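Local coordinates for protein-tyrosine-phosphatase (Chaetomium thermophilum var. thermophilum DSM 1495, PDB 5M43), which is the phosphatase domain of Yvh1, which probably removes phosphate from tyrosine, and perhaps serine and threonine, residues of proteins, at residues V37-V42 and H54-I59; H33-I38 and V75-S80. All blocks are in the same frame, centred on the assembly; numbering follows the deposited sequence.

Contact 1: V37-V42 and H54-I59; sequences VIDHTV and HLSIDI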
# COMPACT_ATOMS: atom_id res chain seq x y z
N VAL A 37 0.16 7.32 -3.21
CA VAL A 37 0.16 7.92 -1.87
C VAL A 37 1.06 9.15 -2.00
O VAL A 37 2.16 9.18 -1.44
CB VAL A 37 0.66 6.94 -0.80
CG1 VAL A 37 0.38 7.46 0.60
CG2 VAL A 37 -0.07 5.53 -0.95
N ILE A 38 0.66 10.03 -2.91
CA ILE A 38 1.34 11.26 -3.25
C ILE A 38 0.48 11.92 -4.28
O ILE A 38 -0.27 11.26 -4.92
CB ILE A 38 2.75 10.93 -3.81
CG1 ILE A 38 3.55 12.19 -4.11
CG2 ILE A 38 2.67 10.10 -5.06
CD1 ILE A 38 4.98 11.86 -4.42
N ASP A 39 0.57 13.23 -4.42
CA ASP A 39 -0.17 13.83 -5.49
C ASP A 39 0.40 13.32 -6.80
O ASP A 39 1.61 13.36 -7.01
CB ASP A 39 -0.04 15.36 -5.42
CG ASP A 39 -0.86 16.06 -6.48
OD1 ASP A 39 -0.29 16.97 -7.17
OD2 ASP A 39 -2.06 15.75 -6.60
N HIS A 40 -0.47 12.88 -7.70
CA HIS A 40 -0.04 12.24 -8.93
C HIS A 40 -1.19 12.26 -9.91
O HIS A 40 -2.35 12.09 -9.51
CB HIS A 40 0.37 10.79 -8.64
CG HIS A 40 1.04 10.08 -9.78
ND1 HIS A 40 2.37 10.25 -10.06
CD2 HIS A 40 0.58 9.17 -10.68
CE1 HIS A 40 2.71 9.47 -11.08
NE2 HIS A 40 1.64 8.82 -11.48
N THR A 41 -0.87 12.40 -11.20
CA THR A 41 -1.81 12.24 -12.30
C THR A 41 -1.26 11.23 -13.31
O THR A 41 -0.13 11.38 -13.79
CB THR A 41 -2.05 13.59 -13.00
OG1 THR A 41 -2.53 14.56 -12.06
CG2 THR A 41 -3.09 13.44 -14.11
N VAL A 42 -2.06 10.19 -13.65
CA VAL A 42 -1.61 9.22 -14.66
C VAL A 42 -1.82 9.79 -16.06
O VAL A 42 -2.72 10.61 -16.29
CB VAL A 42 -2.32 7.86 -14.51
CG1 VAL A 42 -2.03 7.28 -13.16
CG2 VAL A 42 -3.83 7.98 -14.70
N HIS A 54 -7.47 4.69 -10.80
CA HIS A 54 -6.47 5.50 -10.12
C HIS A 54 -7.05 6.25 -8.93
O HIS A 54 -8.11 6.86 -9.05
CB HIS A 54 -5.87 6.51 -11.10
CG HIS A 54 -4.73 7.28 -10.54
ND1 HIS A 54 -4.61 8.64 -10.69
CD2 HIS A 54 -3.68 6.88 -9.79
CE1 HIS A 54 -3.53 9.05 -10.05
NE2 HIS A 54 -2.94 8.00 -9.51
N LEU A 55 -6.34 6.23 -7.80
CA LEU A 55 -6.64 7.08 -6.65
C LEU A 55 -5.35 7.75 -6.21
O LEU A 55 -4.34 7.05 -6.02
CB LEU A 55 -7.24 6.27 -5.49
CG LEU A 55 -7.45 7.04 -4.17
CD1 LEU A 55 -8.48 8.14 -4.39
CD2 LEU A 55 -7.94 6.10 -3.03
N SER A 56 -5.36 9.08 -6.09
CA SER A 56 -4.22 9.83 -5.56
C SER A 56 -4.60 10.58 -4.29
O SER A 56 -5.64 11.26 -4.20
CB SER A 56 -3.64 10.81 -6.60
OG SER A 56 -2.74 11.73 -5.98
N ILE A 57 -3.74 10.46 -3.29
CA ILE A 57 -3.88 11.16 -2.03
C ILE A 57 -2.71 12.11 -1.87
O ILE A 57 -1.55 11.68 -1.93
CB ILE A 57 -3.93 10.16 -0.87
CG1 ILE A 57 -5.21 9.33 -0.98
CG2 ILE A 57 -3.93 10.89 0.50
CD1 ILE A 57 -5.17 8.11 -0.08
N ASP A 58 -3.01 13.39 -1.64
CA ASP A 58 -1.97 14.41 -1.56
C ASP A 58 -1.40 14.40 -0.15
O ASP A 58 -2.01 14.95 0.78
CB ASP A 58 -2.57 15.77 -1.92
CG ASP A 58 -1.56 16.85 -1.95
OD1 ASP A 58 -1.98 18.03 -2.01
OD2 ASP A 58 -0.37 16.56 -1.85
N ILE A 59 -0.25 13.75 0.04
CA ILE A 59 0.41 13.78 1.35
C ILE A 59 1.91 13.78 1.13
O ILE A 59 2.42 13.19 0.17
CB ILE A 59 -0.01 12.58 2.23
CG1 ILE A 59 0.57 12.62 3.64
CG2 ILE A 59 0.30 11.27 1.58
CD1 ILE A 59 -0.01 11.51 4.58
O HOH W 1 1.61 14.89 -2.53
O HOH W 2 -3.74 14.31 -5.07
O HOH W 3 -4.87 10.61 -12.68
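In the central sheet of the dual-specificity phosphatase domain, strand 33-36 runs parallel to the outermost strand 53-56, and beyond its end the loop Val37-Val42 stays laid against His54, Ser56 and the residues that follow. Ser56 holds the middle of this seam. Its OG stands anti to the backbone N (chi1 168°) and donates to Ile38 O at 2.7 Å, tilted 24° from the carbonyl plane. A short hydroxyl suits this place, because the backbones no longer pair regularly here: Ile38 N lies 2.9 Å from Ile57 O, yet at too poor an angle for a hydrogen bond.

Water continues the link on the exposed side. One molecule donates to both Ser56 OG and Asp39 OD2. Another accepts from Asp39 N and donates to Asp58 OD2 and, over a longer distance, to Ile59 O. The OD2 atoms of Asp39 and Asp58 are 5.1 Å apart; both carboxylates would be negative if ionised, and the bound waters may ease any repulsion. Ile59 O is also bonded by Arg109, the arginine of the family's signature loop. On the buried side, Val37 and Ile59 lie side by side, CG1 to CG2 at 3.9 Å, two branched apolar chains of which Val37 also packs on helix 109-121.

Two histidines meet at the other end. The His40 ring, packed edge-to-face with His102, brings its CD2 to 3.9 Å from His54 NE2, the two side chains crossing at about a right angle. That His54 nitrogen is hydrogen-bonded to Ser36 OG, which fixes how the ring is turned and presents a flat face to Val42. There Val42 CG1 sits over the ring centre, 3.6 Å from the centroid and only 3° off the normal, a CH-pi contact, while a third water joins His54 ND1 to Val42 N.

Contact 2: H33-I38 and V75-S80; sequences HILSVI and VRFIDS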
# COMPACT_ATOMS: atom_id res chain seq x y z
N HIS A 33 -4.69 -1.23 -11.31
CA HIS A 33 -5.10 -0.26 -10.30
C HIS A 33 -3.84 0.39 -9.78
O HIS A 33 -2.88 -0.31 -9.47
CB HIS A 33 -5.85 -0.90 -9.10
CG HIS A 33 -7.20 -1.43 -9.45
ND1 HIS A 33 -7.39 -2.51 -10.27
CD2 HIS A 33 -8.42 -1.05 -9.02
CE1 HIS A 33 -8.69 -2.76 -10.37
NE2 HIS A 33 -9.34 -1.88 -9.62
N ILE A 34 -3.84 1.72 -9.66
CA ILE A 34 -2.70 2.44 -9.09
C ILE A 34 -3.21 3.31 -7.94
O ILE A 34 -4.11 4.14 -8.14
CB ILE A 34 -1.99 3.31 -10.14
CG1 ILE A 34 -1.37 2.41 -11.25
CG2 ILE A 34 -0.92 4.22 -9.47
CD1 ILE A 34 -0.64 3.19 -12.30
N LEU A 35 -2.65 3.09 -6.75
CA LEU A 35 -2.85 4.00 -5.61
C LEU A 35 -1.59 4.84 -5.47
O LEU A 35 -0.51 4.31 -5.17
CB LEU A 35 -3.10 3.18 -4.34
CG LEU A 35 -3.15 4.01 -3.05
CD1 LEU A 35 -4.29 5.04 -3.11
CD2 LEU A 35 -3.31 3.11 -1.83
N SER A 36 -1.73 6.15 -5.70
CA SER A 36 -0.64 7.11 -5.49
C SER A 36 -0.78 7.68 -4.09
O SER A 36 -1.68 8.48 -3.81
CB SER A 36 -0.67 8.23 -6.54
OG SER A 36 -0.73 7.70 -7.87
N VAL A 37 0.16 7.32 -3.21
CA VAL A 37 0.16 7.92 -1.87
C VAL A 37 1.06 9.15 -2.00
O VAL A 37 2.16 9.18 -1.44
CB VAL A 37 0.66 6.94 -0.80
CG1 VAL A 37 0.38 7.46 0.60
CG2 VAL A 37 -0.07 5.53 -0.95
N ILE A 38 0.66 10.03 -2.91
CA ILE A 38 1.34 11.26 -3.25
C ILE A 38 0.48 11.92 -4.28
O ILE A 38 -0.27 11.26 -4.92
CB ILE A 38 2.75 10.93 -3.81
CG1 ILE A 38 3.55 12.19 -4.11
CG2 ILE A 38 2.67 10.10 -5.06
CD1 ILE A 38 4.98 11.86 -4.42
N VAL A 75 -6.97 1.17 2.38
CA VAL A 75 -7.16 -0.28 2.49
C VAL A 75 -8.33 -0.76 1.63
O VAL A 75 -8.22 -1.80 0.95
CB VAL A 75 -7.31 -0.66 3.97
CG1 VAL A 75 -7.72 -2.11 4.16
CG2 VAL A 75 -5.99 -0.41 4.72
N ARG A 76 -9.45 -0.03 1.64
CA ARG A 76 -10.59 -0.39 0.77
C ARG A 76 -10.20 -0.35 -0.71
O ARG A 76 -10.61 -1.23 -1.49
CB ARG A 76 -11.79 0.51 1.06
CG ARG A 76 -12.42 0.21 2.43
CD ARG A 76 -13.79 0.88 2.57
NE ARG A 76 -13.65 2.32 2.41
CZ ARG A 76 -13.60 3.19 3.42
NH1 ARG A 76 -13.71 2.77 4.69
NH2 ARG A 76 -13.46 4.48 3.16
N PHE A 77 -9.38 0.63 -1.13
CA PHE A 77 -8.96 0.69 -2.53
C PHE A 77 -8.13 -0.53 -2.91
O PHE A 77 -8.38 -1.18 -3.94
CB PHE A 77 -8.12 1.95 -2.80
CG PHE A 77 -7.75 2.10 -4.22
CD1 PHE A 77 -8.62 2.78 -5.10
CD2 PHE A 77 -6.52 1.59 -4.69
CE1 PHE A 77 -8.28 2.94 -6.46
CE2 PHE A 77 -6.15 1.73 -6.06
CZ PHE A 77 -7.06 2.42 -6.94
N ILE A 78 -7.15 -0.88 -2.08
CA ILE A 78 -6.29 -2.02 -2.37
C ILE A 78 -7.11 -3.32 -2.36
O ILE A 78 -7.05 -4.13 -3.30
CB ILE A 78 -5.14 -2.09 -1.35
CG1 ILE A 78 -4.24 -0.83 -1.47
CG2 ILE A 78 -4.32 -3.38 -1.55
CD1 ILE A 78 -3.26 -0.71 -0.35
N ASP A 79 -7.91 -3.52 -1.30
CA ASP A 79 -8.69 -4.74 -1.22
C ASP A 79 -9.68 -4.85 -2.38
O ASP A 79 -9.82 -5.91 -2.99
CB ASP A 79 -9.42 -4.81 0.13
CG ASP A 79 -10.20 -6.09 0.32
OD1 ASP A 79 -9.51 -7.11 0.42
OD2 ASP A 79 -11.46 -6.02 0.43
N SER A 80 -10.43 -3.77 -2.67
CA SER A 80 -11.42 -3.92 -3.74
C SER A 80 -10.75 -4.08 -5.10
O SER A 80 -11.25 -4.82 -5.96
CB SER A 80 -12.41 -2.76 -3.75
OG SER A 80 -11.77 -1.55 -4.00
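With CG anti to the backbone N (chi1 -176°), the Phe77 side chain leaves the helix toward the strand, where it meets Leu35 and His33; His33 has its own CG beside the backbone N, anti to the carbonyl carbon. The two rings form an offset edge-to-face pair, the imidazole edge directed at the phenyl face, with centroids 6.0 Å apart and planes at 70°. A flat, wide side chain suits position 77 because it can touch three consecutive strand residues at once. Its CD2 lies 3.8 Å from Leu35 CB, its CE2 4.0 Å from His33 CB, and its CZ reaches the backbone between them, 3.6 Å from Ile34 O.

Helix 71-83 belongs to a beta-alpha-beta crossover that leads from strand 53-56 to strand 99-102, passing over strand 33-36, which lies between those two in the sheet. The local axes run nearly antiparallel, at 163°, and approach to 9.4 Å. Phe77 accordingly also touches Leu55 on one neighbouring strand, whereas Ile78 touches Val101 on the other.

Leu35 touches the phenyl ring with CB and Ile78 with its far end. Strand alternation points it toward the helix while its neighbour Ile34 points away and packs on His54 and His102. The CD2 methyl of Leu35 meets Ile78 CG1 at 4.1 Å, the two chains crossing at about a right angle; branched aliphatic groups can fit together here without any polar partner to satisfy. One turn on from Arg76, the helix ties its own backbone: Ser80 OG donates to Arg76 O at 2.8 Å, and Ser80 N bonds the same oxygen from the opposite face of its carbonyl plane.

In the fold
Contact 1 takes over where the strand of contact 2 ends: the two share Val37 and Ile38, and their centres are about 10 Å apart. They join through Ser36, whose OG is 2.8 Å from His54 NE2 and whose N is 2.8 Å from Leu55 O. Ser36 OG also bonds NE2 of His102, the histidine that opens the HCX5R signature, to which Arg109 also belongs. Contact 1 therefore lies near the phosphate-binding loop expected in this family, whereas contact 2 packs the sheet against helix 71-83. At contact 1 a glycerol, probably from the crystallisation liquor, is hydrogen-bonded to Asp58 O and lies about 4 Å from the Ile59 side chain.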